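PDB 6YXQ: activating signal cointegrator 1 complex subunit 2, which binds polyubiquitin chains and, as part of the ASCC complex, recruits ASCC3 and ALKBH3 to sites of DNA damage. Local coordinates for residues 70-74 against 129-133; 213-217 against 232-238. All blocks are in the same frame, centred on the assembly; numbering follows the deposited sequence.

Both contacts belong to the largely helical N-terminal part of ASCC2, the part crystallised here with an ASCC3 chain, and they lie on opposite sides of the chain's centre. Contact 1 is complete in sequence before the first residue of contact 2; their centres are 45 Å apart and their nearest atoms about 30 Å, so neither touches the other. Contact 1 joins helices 53-75 and 114-135 in a buried setting where the ASCC3 chain packs against both. Contact 2 is partly buried, ties the end of helix 193-216 to the loop leading into helix 243-266, and is not touched by ASCC3. Contact 1 thus lies at the ASCC3 interface, whereas contact 2 lies away from it, where a helix end meets a loop.

Contact 1: 70-74 against 129-133; sequences LDWLL and LTFLR
Two helical turns, 70-74 near the C-terminal end of helix 53-75 and 129-133 near that of helix 114-135, run in roughly the same direction. Their local axes cross at +33° and approach to 10.7 Å, a wide spacing bridged by side chains. Backbone angles are helical throughout, with the helical hydrogen bonds from Leu74 N to Leu70 O and from Arg133 N to Leu129 O both 2.9 Å. Register is set by Leu74 opposite Thr130, whose CA atoms are 6.7 Å apart.

Van der Waals packing centres on Leu74 (chi1 m, chi2 t). Its CD2 makes an apolar contact of 4.0 Å with CB of Leu129 and a methyl-to-hydroxyl contact of 3.6 Å with OG1 of Thr130. Leu70, also m,t, brings a second methyl, CD2, to 3.8 Å from the same OG1, while Leu73 (t,p) places CD2 3.9 Å from CG2 of Thr130. Thr130 takes chi1 m, and its hydroxyl, though facing leucines, is hydrogen-bonded to Ser126 O in its own helix.

The polar part is Arg133, extended with chi1 to chi3 all t. Its NH1 comes within 3.4 Å of Leu73 O and 3.5 Å of Leu74 O, at angles too poor for hydrogen bonding. The guanidinium is instead held by a salt bridge to Glu139, a hydrogen bond to Leu76 O and a cation-pi contact with Phe81.

Phe166 of the ASCC3 chain packs on Leu74 and its Phe167 on Arg133, so this helix pair forms part of the ASCC3-binding surface. Between the two turns themselves, cohesion therefore rests on van der Waals packing, with the buried charge and hydroxyl satisfied by neighbouring residues.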
# COMPACT_ATOMS: atom_id res chain seq x y z
N LEU B 70 0.06 12.49 -6.70
CA LEU B 70 0.93 12.12 -5.58
C LEU B 70 2.34 12.65 -5.77
O LEU B 70 3.00 13.04 -4.80
CB LEU B 70 0.93 10.60 -5.41
CG LEU B 70 -0.26 9.94 -4.71
CD1 LEU B 70 -0.22 8.43 -4.89
CD2 LEU B 70 -0.27 10.29 -3.24
N ASP B 71 2.83 12.67 -7.01
CA ASP B 71 4.12 13.29 -7.30
C ASP B 71 4.11 14.75 -6.86
O ASP B 71 5.04 15.22 -6.19
CB ASP B 71 4.43 13.18 -8.79
CG ASP B 71 4.93 11.81 -9.20
OD1 ASP B 71 5.35 11.03 -8.31
OD2 ASP B 71 4.90 11.51 -10.41
N TRP B 72 3.05 15.47 -7.21
CA TRP B 72 2.94 16.88 -6.83
C TRP B 72 2.84 17.04 -5.32
O TRP B 72 3.43 17.96 -4.74
CB TRP B 72 1.74 17.50 -7.52
CG TRP B 72 1.25 18.75 -6.90
CD1 TRP B 72 1.76 20.00 -7.06
CD2 TRP B 72 0.14 18.89 -6.00
NE1 TRP B 72 1.04 20.91 -6.33
CE2 TRP B 72 0.04 20.25 -5.66
CE3 TRP B 72 -0.77 17.98 -5.44
CZ2 TRP B 72 -0.94 20.73 -4.80
CZ3 TRP B 72 -1.74 18.47 -4.58
CH2 TRP B 72 -1.82 19.83 -4.27
N LEU B 73 2.08 16.15 -4.67
CA LEU B 73 1.94 16.18 -3.22
C LEU B 73 3.28 16.00 -2.52
O LEU B 73 3.55 16.67 -1.51
CB LEU B 73 0.96 15.08 -2.80
CG LEU B 73 0.48 15.11 -1.36
CD1 LEU B 73 -0.59 16.17 -1.21
CD2 LEU B 73 -0.04 13.74 -0.99
N LEU B 74 4.11 15.09 -3.02
CA LEU B 74 5.45 14.94 -2.46
C LEU B 74 6.32 16.15 -2.76
O LEU B 74 7.20 16.49 -1.96
CB LEU B 74 6.10 13.67 -3.00
CG LEU B 74 5.34 12.37 -2.74
CD1 LEU B 74 5.80 11.28 -3.69
CD2 LEU B 74 5.54 11.94 -1.31
N LEU B 129 6.09 6.71 0.32
CA LEU B 129 6.75 7.95 0.74
C LEU B 129 5.77 8.93 1.37
O LEU B 129 6.11 9.63 2.34
CB LEU B 129 7.48 8.60 -0.44
CG LEU B 129 8.57 7.73 -1.07
CD1 LEU B 129 8.67 8.01 -2.55
CD2 LEU B 129 9.91 7.94 -0.39
N THR B 130 4.55 9.00 0.83
CA THR B 130 3.51 9.83 1.45
C THR B 130 3.24 9.39 2.89
O THR B 130 3.16 10.22 3.81
CB THR B 130 2.23 9.75 0.62
OG1 THR B 130 2.54 10.07 -0.74
CG2 THR B 130 1.19 10.71 1.16
N PHE B 131 3.09 8.08 3.10
CA PHE B 131 2.82 7.63 4.46
C PHE B 131 4.01 7.86 5.38
O PHE B 131 3.82 8.15 6.56
CB PHE B 131 2.37 6.17 4.45
CG PHE B 131 0.91 6.02 4.20
CD1 PHE B 131 -0.00 6.27 5.21
CD2 PHE B 131 0.43 5.70 2.94
CE1 PHE B 131 -1.37 6.17 4.98
CE2 PHE B 131 -0.94 5.60 2.70
CZ PHE B 131 -1.84 5.84 3.72
N LEU B 132 5.24 7.78 4.85
CA LEU B 132 6.40 8.17 5.64
C LEU B 132 6.32 9.63 6.07
O LEU B 132 6.58 9.97 7.23
CB LEU B 132 7.68 7.94 4.83
CG LEU B 132 8.94 7.57 5.61
CD1 LEU B 132 10.01 7.22 4.61
CD2 LEU B 132 9.42 8.68 6.53
N ARG B 133 5.99 10.51 5.12
CA ARG B 133 5.89 11.93 5.46
C ARG B 133 4.89 12.16 6.57
O ARG B 133 5.16 12.93 7.50
CB ARG B 133 5.52 12.75 4.23
CG ARG B 133 5.99 14.19 4.33
CD ARG B 133 5.89 14.93 3.02
NE ARG B 133 6.47 16.26 3.14
CZ ARG B 133 6.35 17.21 2.23
NH1 ARG B 133 5.66 16.99 1.12
NH2 ARG B 133 6.92 18.39 2.43

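Contact 2: 213-217 against 232-238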
# COMPACT_ATOMS: atom_id res chain seq x y z
N LEU B 213 -14.57 -21.02 10.01
CA LEU B 213 -15.07 -22.28 10.56
C LEU B 213 -16.54 -22.46 10.22
O LEU B 213 -16.93 -23.47 9.62
CB LEU B 213 -14.86 -22.31 12.07
CG LEU B 213 -13.40 -22.42 12.53
CD1 LEU B 213 -13.30 -22.25 14.04
CD2 LEU B 213 -12.80 -23.75 12.08
N GLN B 214 -17.35 -21.46 10.55
CA GLN B 214 -18.78 -21.57 10.31
C GLN B 214 -19.11 -21.73 8.84
O GLN B 214 -20.14 -22.31 8.50
CB GLN B 214 -19.49 -20.35 10.90
CG GLN B 214 -20.89 -20.63 11.40
CD GLN B 214 -21.34 -19.63 12.43
OE1 GLN B 214 -20.52 -19.12 13.21
NE2 GLN B 214 -22.64 -19.34 12.45
N HIS B 215 -18.24 -21.24 7.94
CA HIS B 215 -18.52 -21.40 6.52
C HIS B 215 -18.19 -22.80 6.03
O HIS B 215 -18.80 -23.27 5.06
CB HIS B 215 -17.76 -20.36 5.71
CG HIS B 215 -18.47 -19.93 4.46
ND1 HIS B 215 -18.11 -20.39 3.21
CD2 HIS B 215 -19.52 -19.10 4.27
CE1 HIS B 215 -18.91 -19.85 2.30
NE2 HIS B 215 -19.77 -19.06 2.92
N CYS B 216 -17.26 -23.49 6.69
CA CYS B 216 -16.93 -24.87 6.35
C CYS B 216 -17.71 -25.88 7.18
O CYS B 216 -17.47 -27.08 7.04
CB CYS B 216 -15.43 -25.13 6.50
SG CYS B 216 -14.36 -23.83 5.85
N GLY B 217 -18.63 -25.42 8.03
CA GLY B 217 -19.34 -26.32 8.91
C GLY B 217 -18.43 -27.06 9.87
O GLY B 217 -18.57 -28.27 10.06
N GLU B 232 -25.62 -20.15 11.13
CA GLU B 232 -25.55 -20.58 9.73
C GLU B 232 -25.88 -22.06 9.67
O GLU B 232 -25.02 -22.91 9.95
CB GLU B 232 -24.17 -20.27 9.15
CG GLU B 232 -24.10 -18.94 8.41
CD GLU B 232 -23.03 -18.92 7.34
OE1 GLU B 232 -23.30 -19.41 6.23
OE2 GLU B 232 -21.92 -18.41 7.60
N ARG B 233 -27.15 -22.35 9.34
CA ARG B 233 -27.64 -23.71 9.05
C ARG B 233 -26.59 -24.48 8.27
O ARG B 233 -26.13 -24.01 7.23
CB ARG B 233 -28.93 -23.65 8.22
CG ARG B 233 -30.28 -23.18 8.83
CD ARG B 233 -30.88 -24.24 9.72
NE ARG B 233 -30.07 -24.20 10.94
CZ ARG B 233 -29.64 -25.27 11.58
NH1 ARG B 233 -28.86 -25.08 12.59
NH2 ARG B 233 -29.98 -26.50 11.20
N GLY B 234 -26.25 -25.69 8.75
CA GLY B 234 -25.31 -26.62 8.17
C GLY B 234 -24.82 -26.34 6.76
O GLY B 234 -25.49 -26.65 5.78
N ARG B 235 -23.66 -25.71 6.67
CA ARG B 235 -22.96 -25.55 5.40
C ARG B 235 -22.07 -26.75 5.14
O ARG B 235 -21.72 -27.50 6.05
CB ARG B 235 -22.11 -24.28 5.40
CG ARG B 235 -22.90 -23.01 5.53
CD ARG B 235 -22.12 -21.85 4.94
NE ARG B 235 -22.12 -21.83 3.48
CZ ARG B 235 -22.70 -20.88 2.76
NH1 ARG B 235 -23.34 -19.89 3.37
NH2 ARG B 235 -22.67 -20.92 1.43
N LEU B 236 -21.69 -26.91 3.88
CA LEU B 236 -20.97 -28.11 3.47
C LEU B 236 -19.51 -28.06 3.88
O LEU B 236 -18.85 -27.02 3.79
CB LEU B 236 -21.07 -28.27 1.95
CG LEU B 236 -22.46 -28.64 1.47
CD1 LEU B 236 -22.51 -28.57 -0.06
CD2 LEU B 236 -22.84 -30.02 1.99
N THR B 237 -19.00 -29.21 4.34
CA THR B 237 -17.60 -29.33 4.66
C THR B 237 -16.76 -29.13 3.40
O THR B 237 -17.27 -29.24 2.28
CB THR B 237 -17.32 -30.70 5.28
OG1 THR B 237 -17.53 -31.73 4.30
CG2 THR B 237 -18.23 -30.94 6.48
N PRO B 238 -15.47 -28.81 3.55
CA PRO B 238 -14.62 -28.59 2.37
C PRO B 238 -14.62 -29.74 1.37
O PRO B 238 -14.39 -29.50 0.18
CB PRO B 238 -13.23 -28.37 2.97
CG PRO B 238 -13.49 -27.81 4.32
CD PRO B 238 -14.79 -28.40 4.80
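Near the C-terminal end of helix 193-216, Gly217 is the first residue to leave helical phi/psi, with positive phi (61°); the loop 232-238 runs back against this helix end, irregular and mostly extended. It belongs to the connection to helix 243-266, in which residues 220-230 are not modelled; residues 233-236 also meet a crystal neighbour, which may influence their conformation. The backbones come closest at Cys216 and Thr237, with CA atoms 4.8 Å apart, and at Gly217 and Arg235, 5.1 Å. Thr237 CA makes a CA-H...O contact of 3.3 Å with Cys216 O. A beta carbon on Gly217 would clash with the carbonyl oxygen of Arg235, so the close approach suits glycine.

Among the side chains, Arg235 dominates. Its guanidinium lies flat on the His215 imidazole, centres 4.0 Å apart and planes at 20°, and its CD adds a CH-pi contact over the ring. Glu232, although poorly ordered, holds the guanidinium through a salt bridge, Arg235 NH1 to Glu232 OE1 at 2.9 Å. Thr237 OG1 is hydrogen-bonded to Asp240 OD2, and Ile249 of helix 243-266 touches both His215 and Cys216. The loop closes against the helix end where Pro238 CD rests 3.7 Å from Cys216 CB.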